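Local coordinates for glypican-1 (Homo sapiens, PDB 4YWT), which is a GPI-anchored cell surface proteoglycan that carries heparan sulfate and, through those chains, binds alpha-4 (V) collagen and participates in Schwann cell myelination, at residues 58-70 against 247-259. The protein carries 3 engineered substitutions. Sequence-based numbering, arbitrary orientation.
Sequences LRICPQGYTCCTS and RAVMKLVYCAHCL
Ile-60, Cys-258 and Leu-259 bury the most surface where the loop 58-70 crosses helices 243-253 and 255-258. The CG2 branch of Ile-60 sits 3.4 Å from Arg-247 O; its other branch slants across Met-250, CD1 lying 3.8 Å from Met-250 CG. Bent at chi2 (54°), the Met-250 chain brings its terminal methyl CE to 3.6 Å from Cys-61 SG, against the Cys-61–Cys-255 disulfide. Cys-258 is held twice. Its SG joins Cys-68 SG in a second disulfide (chi3 -81°), and its carbonyl oxygen takes two hydrogen bonds: Cys-67 N reaches it in the carbonyl plane, on a lone pair, at 3.2 Å, whereas Thr-66 OG1 comes from above that plane at 2.8 Å. Thr-66 OG1 in turn accepts from Cys-68 N at 2.8 Å, an ST turn that ties the loop's bend to the same carbonyl. Leu-259, the first residue to leave the helix, lays CD2 3.5 Å from Pro-62 O, while its CD1 packs against the proline ring. Lys-251 crosses that ring at about a right angle, with CE 3.7 Å from Pro-62 CG. Cys-67 forms a further disulfide with Cys-31, and Glu-73 of helix 70-129 accepts from the backbone N of Arg-59, Ile-60 and Cys-61. Two disulfides thus staple an irregular loop to the short helix 255-258, far from it in sequence, while helix 243-253 meets the loop by apolar packing, as is characteristic of the cysteine-rich lobe at one end of the elongated, predominantly helical glypican fold.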
# COMPACT_ATOMS: atom_id res chain seq x y z
N LEU A 58 8.41 -3.88 44.08
CA LEU A 58 7.93 -3.51 42.76
C LEU A 58 9.02 -2.82 41.95
O LEU A 58 9.56 -1.79 42.36
CB LEU A 58 6.71 -2.60 42.88
CG LEU A 58 5.60 -3.02 43.84
CD1 LEU A 58 4.58 -1.90 44.00
CD2 LEU A 58 4.92 -4.30 43.37
N ARG A 59 9.33 -3.39 40.79
CA ARG A 59 10.27 -2.79 39.85
C ARG A 59 9.59 -1.75 38.95
O ARG A 59 10.20 -0.74 38.60
CB ARG A 59 10.94 -3.87 39.00
CG ARG A 59 11.82 -4.82 39.81
CD ARG A 59 13.11 -4.15 40.27
NE ARG A 59 14.01 -3.83 39.16
CZ ARG A 59 15.14 -3.13 39.28
NH1 ARG A 59 15.51 -2.66 40.47
NH2 ARG A 59 15.89 -2.89 38.22
N ILE A 60 8.34 -2.01 38.58
CA ILE A 60 7.64 -1.18 37.61
C ILE A 60 6.56 -0.30 38.24
O ILE A 60 6.65 0.92 38.21
CB ILE A 60 7.00 -2.03 36.50
CG1 ILE A 60 8.06 -2.91 35.82
CG2 ILE A 60 6.31 -1.15 35.47
CD1 ILE A 60 7.49 -4.12 35.12
N CYS A 61 5.52 -0.94 38.78
CA CYS A 61 4.42 -0.23 39.42
C CYS A 61 4.94 0.68 40.53
O CYS A 61 5.88 0.31 41.24
CB CYS A 61 3.39 -1.21 39.98
SG CYS A 61 2.63 -2.29 38.74
N PRO A 62 4.33 1.87 40.68
CA PRO A 62 4.72 2.81 41.73
C PRO A 62 4.70 2.15 43.10
O PRO A 62 3.73 1.46 43.42
CB PRO A 62 3.66 3.91 41.63
CG PRO A 62 3.20 3.85 40.22
CD PRO A 62 3.25 2.40 39.84
N GLN A 63 5.75 2.33 43.88
CA GLN A 63 5.87 1.61 45.14
C GLN A 63 4.86 2.11 46.16
O GLN A 63 4.80 3.30 46.48
CB GLN A 63 7.30 1.70 45.68
CG GLN A 63 8.22 0.65 45.08
CD GLN A 63 9.68 1.04 45.12
OE1 GLN A 63 10.05 2.07 45.68
NE2 GLN A 63 10.53 0.22 44.50
N GLY A 64 4.07 1.17 46.66
CA GLY A 64 2.98 1.44 47.57
C GLY A 64 2.35 0.10 47.89
O GLY A 64 2.78 -0.91 47.34
N TYR A 65 1.34 0.08 48.75
CA TYR A 65 0.76 -1.18 49.17
C TYR A 65 0.06 -1.88 48.01
O TYR A 65 -0.78 -1.30 47.33
CB TYR A 65 -0.20 -0.96 50.34
CG TYR A 65 0.54 -0.63 51.62
CD1 TYR A 65 1.31 -1.60 52.25
CD2 TYR A 65 0.51 0.64 52.17
CE1 TYR A 65 2.01 -1.32 53.41
CE2 TYR A 65 1.20 0.94 53.32
CZ TYR A 65 1.95 -0.05 53.94
OH TYR A 65 2.64 0.24 55.09
N THR A 66 0.44 -3.14 47.80
CA THR A 66 0.07 -3.86 46.59
C THR A 66 -0.38 -5.29 46.84
O THR A 66 -0.02 -5.90 47.85
CB THR A 66 1.25 -3.89 45.59
OG1 THR A 66 0.90 -4.70 44.47
CG2 THR A 66 2.49 -4.46 46.26
N CYS A 67 -1.17 -5.82 45.91
CA CYS A 67 -1.57 -7.22 45.93
C CYS A 67 -0.66 -8.06 45.03
O CYS A 67 -0.88 -9.26 44.87
CB CYS A 67 -3.02 -7.38 45.50
SG CYS A 67 -4.21 -6.87 46.75
N CYS A 68 0.35 -7.43 44.45
CA CYS A 68 1.23 -8.10 43.50
C CYS A 68 2.59 -8.44 44.10
O CYS A 68 3.20 -7.63 44.79
CB CYS A 68 1.42 -7.24 42.25
SG CYS A 68 -0.02 -7.15 41.17
N THR A 69 3.06 -9.65 43.82
CA THR A 69 4.43 -10.04 44.17
C THR A 69 5.32 -9.85 42.95
O THR A 69 4.85 -9.41 41.90
CB THR A 69 4.51 -11.50 44.65
OG1 THR A 69 4.13 -12.39 43.59
CG2 THR A 69 3.58 -11.72 45.85
N SER A 70 6.60 -10.17 43.10
CA SER A 70 7.56 -10.03 42.00
C SER A 70 7.15 -10.89 40.81
O SER A 70 7.10 -10.42 39.67
CB SER A 70 8.97 -10.41 42.46
OG SER A 70 9.92 -10.15 41.45
N ARG A 247 7.66 -1.75 30.09
CA ARG A 247 7.41 -1.24 31.43
C ARG A 247 6.27 -0.23 31.45
O ARG A 247 5.42 -0.25 32.34
CB ARG A 247 8.67 -0.60 32.02
CG ARG A 247 9.80 -1.57 32.31
CD ARG A 247 10.97 -0.86 32.98
NE ARG A 247 11.39 0.34 32.25
CZ ARG A 247 11.12 1.58 32.65
NH1 ARG A 247 10.43 1.79 33.76
NH2 ARG A 247 11.53 2.61 31.93
N ALA A 248 6.25 0.66 30.46
CA ALA A 248 5.21 1.69 30.38
C ALA A 248 3.83 1.08 30.15
O ALA A 248 2.82 1.59 30.63
CB ALA A 248 5.54 2.68 29.29
N VAL A 249 3.80 -0.02 29.40
CA VAL A 249 2.55 -0.72 29.11
C VAL A 249 2.08 -1.49 30.34
O VAL A 249 0.89 -1.51 30.65
CB VAL A 249 2.71 -1.68 27.91
CG1 VAL A 249 1.55 -2.67 27.85
CG2 VAL A 249 2.80 -0.89 26.62
N MET A 250 3.03 -2.10 31.06
CA MET A 250 2.70 -2.75 32.32
C MET A 250 2.11 -1.74 33.29
O MET A 250 1.11 -2.02 33.96
CB MET A 250 3.94 -3.40 32.94
CG MET A 250 3.74 -3.84 34.38
SD MET A 250 2.30 -4.91 34.59
CE MET A 250 2.13 -4.92 36.37
N LYS A 251 2.72 -0.56 33.36
CA LYS A 251 2.22 0.51 34.21
C LYS A 251 0.84 0.96 33.76
O LYS A 251 -0.03 1.26 34.57
CB LYS A 251 3.19 1.69 34.20
CG LYS A 251 2.81 2.83 35.14
CD LYS A 251 4.04 3.62 35.57
CE LYS A 251 3.69 4.68 36.60
NZ LYS A 251 2.88 5.79 36.02
N LEU A 252 0.64 1.00 32.44
CA LEU A 252 -0.62 1.43 31.85
C LEU A 252 -1.78 0.49 32.17
O LEU A 252 -2.87 0.94 32.52
CB LEU A 252 -0.46 1.54 30.33
CG LEU A 252 -1.74 1.88 29.55
CD1 LEU A 252 -2.16 3.31 29.84
CD2 LEU A 252 -1.54 1.66 28.06
N VAL A 253 -1.54 -0.81 32.07
CA VAL A 253 -2.62 -1.79 32.10
C VAL A 253 -2.86 -2.42 33.47
O VAL A 253 -3.97 -2.33 34.00
CB VAL A 253 -2.36 -2.92 31.08
CG1 VAL A 253 -3.51 -3.91 31.09
CG2 VAL A 253 -2.15 -2.35 29.69
N TYR A 254 -1.84 -3.04 34.04
CA TYR A 254 -2.04 -3.89 35.21
C TYR A 254 -1.54 -3.31 36.52
O TYR A 254 -1.67 -3.94 37.57
CB TYR A 254 -1.37 -5.25 34.97
CG TYR A 254 -2.04 -6.05 33.87
CD1 TYR A 254 -3.42 -6.24 33.87
CD2 TYR A 254 -1.30 -6.58 32.83
CE1 TYR A 254 -4.03 -6.96 32.87
CE2 TYR A 254 -1.91 -7.31 31.82
CZ TYR A 254 -3.28 -7.49 31.85
OH TYR A 254 -3.89 -8.21 30.84
N CYS A 255 -0.97 -2.11 36.48
CA CYS A 255 -0.56 -1.45 37.72
C CYS A 255 -1.78 -0.94 38.48
O CYS A 255 -1.71 -0.71 39.69
CB CYS A 255 0.41 -0.30 37.43
SG CYS A 255 2.15 -0.81 37.43
N ALA A 256 -2.88 -0.75 37.77
CA ALA A 256 -4.15 -0.43 38.41
C ALA A 256 -4.57 -1.59 39.30
O ALA A 256 -5.02 -1.39 40.43
CB ALA A 256 -5.22 -0.12 37.37
N HIS A 257 -4.42 -2.80 38.77
CA HIS A 257 -4.73 -4.01 39.51
C HIS A 257 -3.85 -4.12 40.75
O HIS A 257 -4.34 -4.38 41.85
CB HIS A 257 -4.56 -5.25 38.63
CG HIS A 257 -5.46 -5.28 37.43
ND1 HIS A 257 -5.71 -4.17 36.65
CD2 HIS A 257 -6.18 -6.29 36.89
CE1 HIS A 257 -6.54 -4.50 35.68
NE2 HIS A 257 -6.84 -5.78 35.80
N CYS A 258 -2.55 -3.92 40.56
CA CYS A 258 -1.59 -4.08 41.64
C CYS A 258 -1.76 -3.05 42.75
O CYS A 258 -1.52 -3.34 43.91
CB CYS A 258 -0.16 -4.02 41.09
SG CYS A 258 0.31 -5.45 40.10
N LEU A 259 -2.19 -1.84 42.39
CA LEU A 259 -2.32 -0.77 43.37
C LEU A 259 -3.73 -0.68 43.96
O LEU A 259 -4.10 0.34 44.55
CB LEU A 259 -1.93 0.57 42.76
CG LEU A 259 -0.46 0.73 42.37
CD1 LEU A 259 -0.12 2.20 42.16
CD2 LEU A 259 0.46 0.10 43.41